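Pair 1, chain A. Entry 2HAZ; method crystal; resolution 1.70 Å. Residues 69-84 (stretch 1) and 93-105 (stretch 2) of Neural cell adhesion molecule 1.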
# COMPACT_ATOMS: atom_id res chain seq x y z
N THR A 69 4.71 -6.41 -0.92
CA THR A 69 5.29 -6.64 -2.23
C THR A 69 4.23 -6.63 -3.29
O THR A 69 3.32 -7.46 -3.28
CB THR A 69 6.01 -8.01 -2.34
OG1 THR A 69 6.98 -8.14 -1.30
CG2 THR A 69 6.72 -8.12 -3.70
N ILE A 70 4.37 -5.70 -4.22
CA ILE A 70 3.47 -5.65 -5.35
C ILE A 70 4.09 -6.41 -6.51
O ILE A 70 5.34 -6.47 -6.68
CB ILE A 70 3.04 -4.19 -5.70
CG1 ILE A 70 4.23 -3.32 -6.06
CG2 ILE A 70 2.23 -3.56 -4.53
CD1 ILE A 70 3.90 -1.83 -6.24
N VAL A 71 3.22 -7.03 -7.30
CA VAL A 71 3.61 -7.98 -8.35
C VAL A 71 2.96 -7.67 -9.69
O VAL A 71 2.14 -6.75 -9.80
CB VAL A 71 3.20 -9.45 -7.96
CG1 VAL A 71 3.95 -9.93 -6.73
CG2 VAL A 71 1.69 -9.54 -7.77
N GLY A 72 3.34 -8.43 -10.71
CA GLY A 72 2.73 -8.34 -12.02
C GLY A 72 2.92 -7.01 -12.73
O GLY A 72 2.08 -6.61 -13.55
N LEU A 73 4.04 -6.35 -12.42
CA LEU A 73 4.38 -5.07 -13.02
C LEU A 73 5.12 -5.30 -14.33
O LEU A 73 5.68 -6.39 -14.58
CB LEU A 73 5.24 -4.23 -12.07
CG LEU A 73 4.73 -4.01 -10.64
CD1 LEU A 73 5.82 -3.37 -9.81
CD2 LEU A 73 3.45 -3.17 -10.65
N LYS A 74 5.10 -4.28 -15.17
CA LYS A 74 5.83 -4.28 -16.43
C LYS A 74 7.16 -3.57 -16.23
O LYS A 74 7.21 -2.57 -15.51
CB LYS A 74 5.02 -3.56 -17.50
CG LYS A 74 3.60 -4.06 -17.61
CD LYS A 74 3.01 -3.84 -19.00
CE LYS A 74 2.83 -2.38 -19.31
NZ LYS A 74 2.05 -1.66 -18.26
N PRO A 75 8.24 -4.09 -16.85
CA PRO A 75 9.54 -3.45 -16.73
C PRO A 75 9.54 -2.03 -17.31
O PRO A 75 8.66 -1.68 -18.09
CB PRO A 75 10.46 -4.37 -17.54
CG PRO A 75 9.75 -5.66 -17.60
CD PRO A 75 8.30 -5.32 -17.65
N GLU A 76 10.50 -1.23 -16.85
CA GLU A 76 10.73 0.13 -17.35
C GLU A 76 9.50 1.04 -17.36
O GLU A 76 9.36 1.86 -18.26
CB GLU A 76 11.33 0.08 -18.77
CG GLU A 76 12.79 -0.21 -18.82
CD GLU A 76 13.30 -0.34 -20.24
OE1 GLU A 76 13.99 0.59 -20.70
OE2 GLU A 76 13.02 -1.36 -20.90
N THR A 77 8.63 0.89 -16.38
CA THR A 77 7.37 1.62 -16.36
C THR A 77 7.19 2.37 -15.03
O THR A 77 7.44 1.81 -13.97
CB THR A 77 6.17 0.66 -16.63
OG1 THR A 77 6.31 0.06 -17.93
CG2 THR A 77 4.85 1.40 -16.60
N THR A 78 6.75 3.63 -15.10
CA THR A 78 6.50 4.44 -13.89
C THR A 78 5.09 4.17 -13.34
O THR A 78 4.10 4.25 -14.09
CB THR A 78 6.67 5.94 -14.18
OG1 THR A 78 7.90 6.14 -14.90
CG2 THR A 78 6.67 6.77 -12.88
N TYR A 79 5.02 3.87 -12.04
CA TYR A 79 3.75 3.58 -11.35
C TYR A 79 3.50 4.55 -10.18
O TYR A 79 4.45 5.07 -9.60
CB TYR A 79 3.71 2.14 -10.77
CG TYR A 79 3.65 1.04 -11.80
CD1 TYR A 79 2.43 0.45 -12.14
CD2 TYR A 79 4.81 0.60 -12.44
CE1 TYR A 79 2.36 -0.54 -13.10
CE2 TYR A 79 4.75 -0.40 -13.40
CZ TYR A 79 3.53 -0.96 -13.72
OH TYR A 79 3.46 -1.96 -14.65
N ALA A 80 2.23 4.74 -9.84
CA ALA A 80 1.81 5.32 -8.54
C ALA A 80 1.28 4.19 -7.68
O ALA A 80 0.55 3.33 -8.19
CB ALA A 80 0.70 6.38 -8.75
N VAL A 81 1.66 4.20 -6.40
CA VAL A 81 1.13 3.27 -5.40
C VAL A 81 0.65 4.03 -4.15
O VAL A 81 1.19 5.07 -3.79
CB VAL A 81 2.15 2.16 -5.04
CG1 VAL A 81 3.40 2.70 -4.37
CG2 VAL A 81 1.52 1.05 -4.19
N ARG A 82 -0.42 3.51 -3.56
CA ARG A 82 -0.94 4.00 -2.29
C ARG A 82 -1.41 2.80 -1.45
O ARG A 82 -1.63 1.70 -1.99
CB ARG A 82 -2.07 5.00 -2.56
CG ARG A 82 -3.29 4.40 -3.25
CD ARG A 82 -4.11 5.47 -3.99
NE ARG A 82 -5.48 5.00 -4.15
CZ ARG A 82 -6.49 5.71 -4.65
NH1 ARG A 82 -6.33 6.97 -5.04
NH2 ARG A 82 -7.68 5.14 -4.75
N LEU A 83 -1.53 3.02 -0.14
CA LEU A 83 -1.88 2.01 0.85
C LEU A 83 -2.99 2.51 1.74
O LEU A 83 -3.01 3.67 2.12
CB LEU A 83 -0.71 1.72 1.77
CG LEU A 83 0.47 0.85 1.37
CD1 LEU A 83 1.33 0.73 2.61
CD2 LEU A 83 0.02 -0.53 0.90
N ALA A 84 -3.87 1.58 2.12
CA ALA A 84 -4.91 1.81 3.12
C ALA A 84 -4.94 0.63 4.08
O ALA A 84 -4.66 -0.51 3.68
CB ALA A 84 -6.26 1.97 2.45
N GLU A 93 -8.25 5.84 5.66
CA GLU A 93 -7.73 6.84 4.75
C GLU A 93 -6.58 6.27 3.91
O GLU A 93 -5.71 5.60 4.44
CB GLU A 93 -7.18 8.03 5.55
CG GLU A 93 -7.24 9.32 4.78
CD GLU A 93 -6.55 10.46 5.49
OE1 GLU A 93 -6.29 10.35 6.71
OE2 GLU A 93 -6.26 11.48 4.83
N ILE A 94 -6.61 6.53 2.60
CA ILE A 94 -5.52 6.13 1.72
C ILE A 94 -4.32 7.04 1.95
O ILE A 94 -4.46 8.25 2.19
CB ILE A 94 -5.93 6.20 0.22
CG1 ILE A 94 -6.20 7.65 -0.22
CG2 ILE A 94 -7.16 5.33 -0.03
CD1 ILE A 94 -6.78 7.80 -1.63
N SER A 95 -3.14 6.43 1.89
CA SER A 95 -1.88 7.17 1.97
C SER A 95 -1.75 8.16 0.80
O SER A 95 -2.46 8.04 -0.20
CB SER A 95 -0.68 6.21 2.02
OG SER A 95 -0.45 5.57 0.77
N ALA A 96 -0.86 9.15 0.93
CA ALA A 96 -0.45 9.93 -0.24
C ALA A 96 0.20 8.97 -1.24
O ALA A 96 0.88 8.02 -0.83
CB ALA A 96 0.52 11.05 0.14
N ALA A 97 -0.03 9.18 -2.53
CA ALA A 97 0.58 8.30 -3.54
C ALA A 97 2.11 8.47 -3.63
O ALA A 97 2.62 9.58 -3.48
CB ALA A 97 -0.06 8.50 -4.89
N SER A 98 2.81 7.36 -3.83
CA SER A 98 4.26 7.39 -4.06
C SER A 98 4.54 6.87 -5.46
O SER A 98 4.00 5.84 -5.86
CB SER A 98 4.98 6.51 -3.04
OG SER A 98 6.39 6.53 -3.26
N GLU A 99 5.40 7.57 -6.19
CA GLU A 99 5.66 7.20 -7.57
C GLU A 99 7.03 6.52 -7.65
O GLU A 99 7.99 6.97 -7.03
CB GLU A 99 5.57 8.45 -8.47
CG GLU A 99 4.13 8.94 -8.80
CD GLU A 99 3.47 9.87 -7.74
OE1 GLU A 99 3.95 11.01 -7.51
OE2 GLU A 99 2.43 9.48 -7.15
N PHE A 100 7.10 5.41 -8.39
CA PHE A 100 8.37 4.73 -8.65
C PHE A 100 8.43 4.23 -10.10
O PHE A 100 7.42 4.29 -10.83
CB PHE A 100 8.55 3.55 -7.69
CG PHE A 100 7.53 2.46 -7.86
CD1 PHE A 100 7.78 1.36 -8.70
CD2 PHE A 100 6.30 2.53 -7.20
CE1 PHE A 100 6.80 0.36 -8.87
CE2 PHE A 100 5.33 1.55 -7.37
CZ PHE A 100 5.58 0.47 -8.21
N LYS A 101 9.60 3.74 -10.51
CA LYS A 101 9.79 3.16 -11.85
C LYS A 101 10.44 1.79 -11.77
O LYS A 101 11.46 1.60 -11.09
CB LYS A 101 10.63 4.11 -12.73
CG LYS A 101 10.51 3.81 -14.24
CD LYS A 101 11.33 4.83 -15.05
CE LYS A 101 10.94 4.74 -16.51
NZ LYS A 101 11.92 5.39 -17.42
N THR A 102 9.86 0.82 -12.47
CA THR A 102 10.44 -0.52 -12.52
C THR A 102 11.71 -0.45 -13.37
O THR A 102 11.77 0.31 -14.34
CB THR A 102 9.45 -1.58 -13.08
OG1 THR A 102 8.80 -1.08 -14.25
CG2 THR A 102 8.37 -1.94 -12.04
N GLN A 103 12.71 -1.21 -12.97
CA GLN A 103 13.97 -1.32 -13.71
C GLN A 103 13.80 -1.99 -15.07
O GLN A 103 12.87 -2.77 -15.27
CB GLN A 103 14.99 -2.09 -12.88
CG GLN A 103 15.28 -1.44 -11.54
CD GLN A 103 16.47 -2.08 -10.85
OE1 GLN A 103 17.57 -2.14 -11.43
NE2 GLN A 103 16.28 -2.56 -9.63
N PRO A 104 14.72 -1.68 -16.01
CA PRO A 104 14.82 -2.41 -17.27
C PRO A 104 15.23 -3.85 -17.03
O PRO A 104 16.00 -4.14 -16.10
CB PRO A 104 15.95 -1.66 -18.02
CG PRO A 104 16.67 -0.90 -17.02
CD PRO A 104 15.68 -0.58 -15.93
N VAL A 105 14.69 -4.77 -17.83
CA VAL A 105 15.20 -6.14 -17.86
C VAL A 105 16.66 -6.11 -18.32
O VAL A 105 17.58 -6.39 -17.54
CB VAL A 105 14.38 -7.06 -18.79
CG1 VAL A 105 14.86 -8.51 -18.65
CG2 VAL A 105 12.89 -6.95 -18.49
OXT VAL A 105 16.95 -5.77 -19.48
O HOH W 1 13.24 -3.64 -20.01
O HOH W 2 10.87 3.80 -19.54

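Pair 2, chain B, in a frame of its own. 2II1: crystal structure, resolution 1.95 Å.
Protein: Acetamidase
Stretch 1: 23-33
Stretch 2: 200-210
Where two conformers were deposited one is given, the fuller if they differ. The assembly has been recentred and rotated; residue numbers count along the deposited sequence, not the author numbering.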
# COMPACT_ATOMS: atom_id res chain seq x y z
N SER B 23 -10.48 19.12 -30.01
CA SER B 23 -10.90 17.81 -30.48
C SER B 23 -9.71 17.10 -31.02
O SER B 23 -8.77 17.75 -31.50
CB SER B 23 -11.91 17.92 -31.62
OG SER B 23 -13.07 18.61 -31.24
N CYS B 24 -9.75 15.76 -30.93
CA CYS B 24 -8.80 14.90 -31.64
C CYS B 24 -9.48 13.63 -32.18
O CYS B 24 -10.65 13.39 -31.94
CB CYS B 24 -7.61 14.52 -30.74
SG CYS B 24 -8.01 13.39 -29.43
N GLN B 25 -8.71 12.86 -32.94
CA GLN B 25 -9.12 11.54 -33.37
C GLN B 25 -8.42 10.54 -32.48
O GLN B 25 -7.42 10.86 -31.86
CB GLN B 25 -8.72 11.27 -34.83
CG GLN B 25 -9.21 12.30 -35.85
CD GLN B 25 -10.74 12.39 -35.97
OE1 GLN B 25 -11.45 11.38 -35.94
NE2 GLN B 25 -11.24 13.62 -36.13
N SER B 26 -8.95 9.32 -32.44
CA SER B 26 -8.26 8.20 -31.80
C SER B 26 -6.84 8.07 -32.38
O SER B 26 -6.65 8.13 -33.60
CB SER B 26 -9.01 6.90 -32.05
OG SER B 26 -8.43 5.84 -31.31
N GLY B 27 -5.86 7.95 -31.49
CA GLY B 27 -4.46 7.74 -31.85
C GLY B 27 -3.64 9.00 -31.94
O GLY B 27 -2.42 8.93 -32.14
N ASP B 28 -4.28 10.16 -31.80
CA ASP B 28 -3.55 11.42 -31.84
C ASP B 28 -2.68 11.61 -30.61
O ASP B 28 -3.00 11.10 -29.52
CB ASP B 28 -4.49 12.60 -32.00
CG ASP B 28 -5.01 12.75 -33.43
OD1 ASP B 28 -4.61 11.96 -34.30
OD2 ASP B 28 -5.83 13.66 -33.68
N THR B 29 -1.55 12.28 -30.81
CA THR B 29 -0.73 12.81 -29.71
C THR B 29 -1.34 14.12 -29.24
O THR B 29 -1.61 15.00 -30.06
CB THR B 29 0.72 13.07 -30.13
OG1 THR B 29 1.31 11.84 -30.52
CG2 THR B 29 1.53 13.65 -28.98
N VAL B 30 -1.58 14.23 -27.93
CA VAL B 30 -2.16 15.44 -27.32
C VAL B 30 -1.25 15.98 -26.24
O VAL B 30 -0.80 15.23 -25.38
CB VAL B 30 -3.58 15.21 -26.70
CG1 VAL B 30 -4.23 16.56 -26.47
CG2 VAL B 30 -4.44 14.36 -27.59
N ILE B 31 -0.98 17.28 -26.25
CA ILE B 31 -0.11 17.92 -25.25
C ILE B 31 -0.94 18.84 -24.36
O ILE B 31 -1.66 19.71 -24.87
CB ILE B 31 1.06 18.71 -25.93
CG1 ILE B 31 1.95 17.76 -26.73
CG2 ILE B 31 1.95 19.47 -24.88
CD1 ILE B 31 2.69 18.47 -27.85
N PHE B 32 -0.88 18.64 -23.03
CA PHE B 32 -1.67 19.40 -22.07
C PHE B 32 -0.69 20.23 -21.28
O PHE B 32 0.17 19.67 -20.61
CB PHE B 32 -2.41 18.48 -21.06
CG PHE B 32 -3.61 17.76 -21.61
CD1 PHE B 32 -3.46 16.68 -22.45
CD2 PHE B 32 -4.89 18.13 -21.24
CE1 PHE B 32 -4.56 16.01 -22.96
CE2 PHE B 32 -6.00 17.45 -21.71
CZ PHE B 32 -5.83 16.39 -22.59
N GLU B 33 -0.78 21.55 -21.37
CA GLU B 33 -0.06 22.45 -20.44
C GLU B 33 -0.93 22.66 -19.20
O GLU B 33 -2.11 22.94 -19.32
CB GLU B 33 0.26 23.80 -21.11
N ALA B 200 3.71 22.99 -11.88
CA ALA B 200 3.17 23.11 -13.23
C ALA B 200 4.09 22.42 -14.23
O ALA B 200 5.26 22.12 -13.97
CB ALA B 200 3.03 24.56 -13.62
N GLY B 201 3.53 22.18 -15.40
CA GLY B 201 4.25 21.52 -16.45
C GLY B 201 3.42 21.20 -17.67
O GLY B 201 2.38 21.81 -17.92
N THR B 202 3.93 20.23 -18.44
CA THR B 202 3.35 19.86 -19.71
C THR B 202 3.30 18.34 -19.85
O THR B 202 4.29 17.64 -19.60
CB THR B 202 4.19 20.43 -20.87
OG1 THR B 202 4.30 21.85 -20.73
CG2 THR B 202 3.58 20.08 -22.20
N VAL B 203 2.14 17.81 -20.24
CA VAL B 203 2.00 16.38 -20.40
C VAL B 203 1.84 16.13 -21.88
O VAL B 203 1.12 16.86 -22.55
CB VAL B 203 0.79 15.81 -19.60
CG1 VAL B 203 0.53 14.38 -20.00
CG2 VAL B 203 1.07 15.88 -18.14
N THR B 204 2.57 15.12 -22.37
CA THR B 204 2.41 14.61 -23.73
C THR B 204 1.85 13.21 -23.61
O THR B 204 2.39 12.37 -22.90
CB THR B 204 3.75 14.63 -24.50
OG1 THR B 204 4.23 15.98 -24.56
CG2 THR B 204 3.60 14.09 -25.93
N LEU B 205 0.73 12.98 -24.29
CA LEU B 205 0.06 11.69 -24.26
C LEU B 205 -0.46 11.31 -25.65
O LEU B 205 -0.66 12.18 -26.50
CB LEU B 205 -1.07 11.73 -23.22
CG LEU B 205 -2.17 12.79 -23.31
CD1 LEU B 205 -3.26 12.40 -24.28
CD2 LEU B 205 -2.81 13.02 -21.98
N LYS B 206 -0.67 10.02 -25.86
CA LYS B 206 -1.44 9.52 -27.00
C LYS B 206 -2.79 8.97 -26.51
O LYS B 206 -2.86 8.18 -25.52
CB LYS B 206 -0.64 8.42 -27.71
CG LYS B 206 -1.28 7.88 -28.99
CD LYS B 206 -0.32 6.95 -29.76
CE LYS B 206 -1.09 6.05 -30.76
NZ LYS B 206 -0.22 5.56 -31.87
N VAL B 207 -3.87 9.40 -27.16
CA VAL B 207 -5.20 9.00 -26.74
C VAL B 207 -5.83 8.03 -27.75
O VAL B 207 -6.01 8.38 -28.94
CB VAL B 207 -6.10 10.23 -26.45
CG1 VAL B 207 -6.13 11.21 -27.63
CG2 VAL B 207 -7.51 9.78 -26.07
N ASN B 208 -6.17 6.81 -27.29
CA ASN B 208 -6.84 5.82 -28.13
C ASN B 208 -8.23 5.53 -27.62
O ASN B 208 -8.48 5.56 -26.42
CB ASN B 208 -6.06 4.51 -28.22
CG ASN B 208 -4.67 4.70 -28.76
OD1 ASN B 208 -4.45 5.43 -29.72
ND2 ASN B 208 -3.71 4.05 -28.12
N VAL B 209 -9.15 5.29 -28.56
CA VAL B 209 -10.52 4.93 -28.22
C VAL B 209 -10.59 3.42 -28.33
O VAL B 209 -10.12 2.84 -29.32
CB VAL B 209 -11.54 5.58 -29.15
CG1 VAL B 209 -12.94 5.00 -28.90
CG2 VAL B 209 -11.54 7.07 -28.94
N LYS B 210 -11.10 2.79 -27.27
CA LYS B 210 -11.29 1.35 -27.24
C LYS B 210 -12.78 1.11 -27.14
O LYS B 210 -13.45 1.67 -26.27
CB LYS B 210 -10.53 0.68 -26.08
CG LYS B 210 -9.01 0.75 -26.17
CD LYS B 210 -8.45 -0.02 -27.36
CE LYS B 210 -7.44 0.82 -28.14
NZ LYS B 210 -7.51 0.61 -29.63

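Two antiparallel strands fix where side chains may go long before they fix which side chains go there, and these two pairs illustrate the point. In each, a strand runs against a second strand, with N-to-C directions at 152° in pair 1 and 147° in pair 2; it is preceded by a loop in pair 1 and by a type II turn, Gln25(B) to Asp28(B), in pair 2. Fourteen central residues superpose with an RMSD of 0.6 Å. The backbone ladder is the common element. Tyr79(A) N donates to Phe100(A) O at 2.7 Å, and at the matching rung Val30(B) N donates to Leu205(B) O, also at 2.7 Å; in return Phe100(A) N donates to Tyr79(A) O and Leu205(B) N to Val30(B) O, both at 2.9 Å. One rung along, Val81(A) with Ser98(A) corresponds to Phe32(B) with Val203(B), again bonded in both directions.

These rungs place Tyr79(A), Val81(A), Ser98(A) and Phe100(A) on one face of the sheet, and Val30(B), Phe32(B), Val203(B) and Leu205(B) on the equivalent face. The bulk is distributed differently. Pair 1 places a ring on each strand: Phe100(A), chi1 p, covers Tyr79(A), whose CB lies 4.0 Å from the centroid of the Phe100(A) ring, over its face. The two aromatic planes are near parallel but slid apart, so they barely overlap. Val81(A) CG1 meets the ring edge at Phe100(A) CE2, 3.7 Å away. Pair 2 has one ring on this face, Phe32(B), at the position of Val81(A). Leu205(B), also p, takes the place of Phe100(A), and Phe32(B) CE1 reaches Leu205(B) CD2 at 3.6 Å. Val30(B), smaller than the matching Tyr79(A), packs its CB against Leu205(B) CD1 at 3.7 Å. Paired with Phe32(B) is Val203(B), where pair 1 has Ser98(A).

The next inward position shows chemistry diverging on a shared trace. Thr102(A) matches Val207(B), and both backbone nitrogens donate to the first stretch, Thr102(A) N to Thr77(A) O and Val207(B) N to Asp28(B) O, each at 3.0 Å. The threonine hydroxyl ties down the loop: Thr102(A) OG1 donates to Lys74(A) O at 2.5 Å and accepts from Thr77(A) N at 2.9 Å, while Thr102(A) CG2 lies 3.7 Å from Leu73(A) CD1. The valine, likewise p, has no hydroxyl to offer; Val207(B) CG1 packs 3.6 Å from Val30(B) CG2, and Cys24(B) SG lies 3.4 Å from Val207(B) CG1. Main-chain bonds serve both pairs here: Gly27(B) N donates to Val207(B) O at 2.6 Å, and the matched Glu76(A) N to Gln103(A) O at 3.2 Å. Equivalent backbones thus accommodate two rings or one, and a polar or an apolar side chain beside the loop.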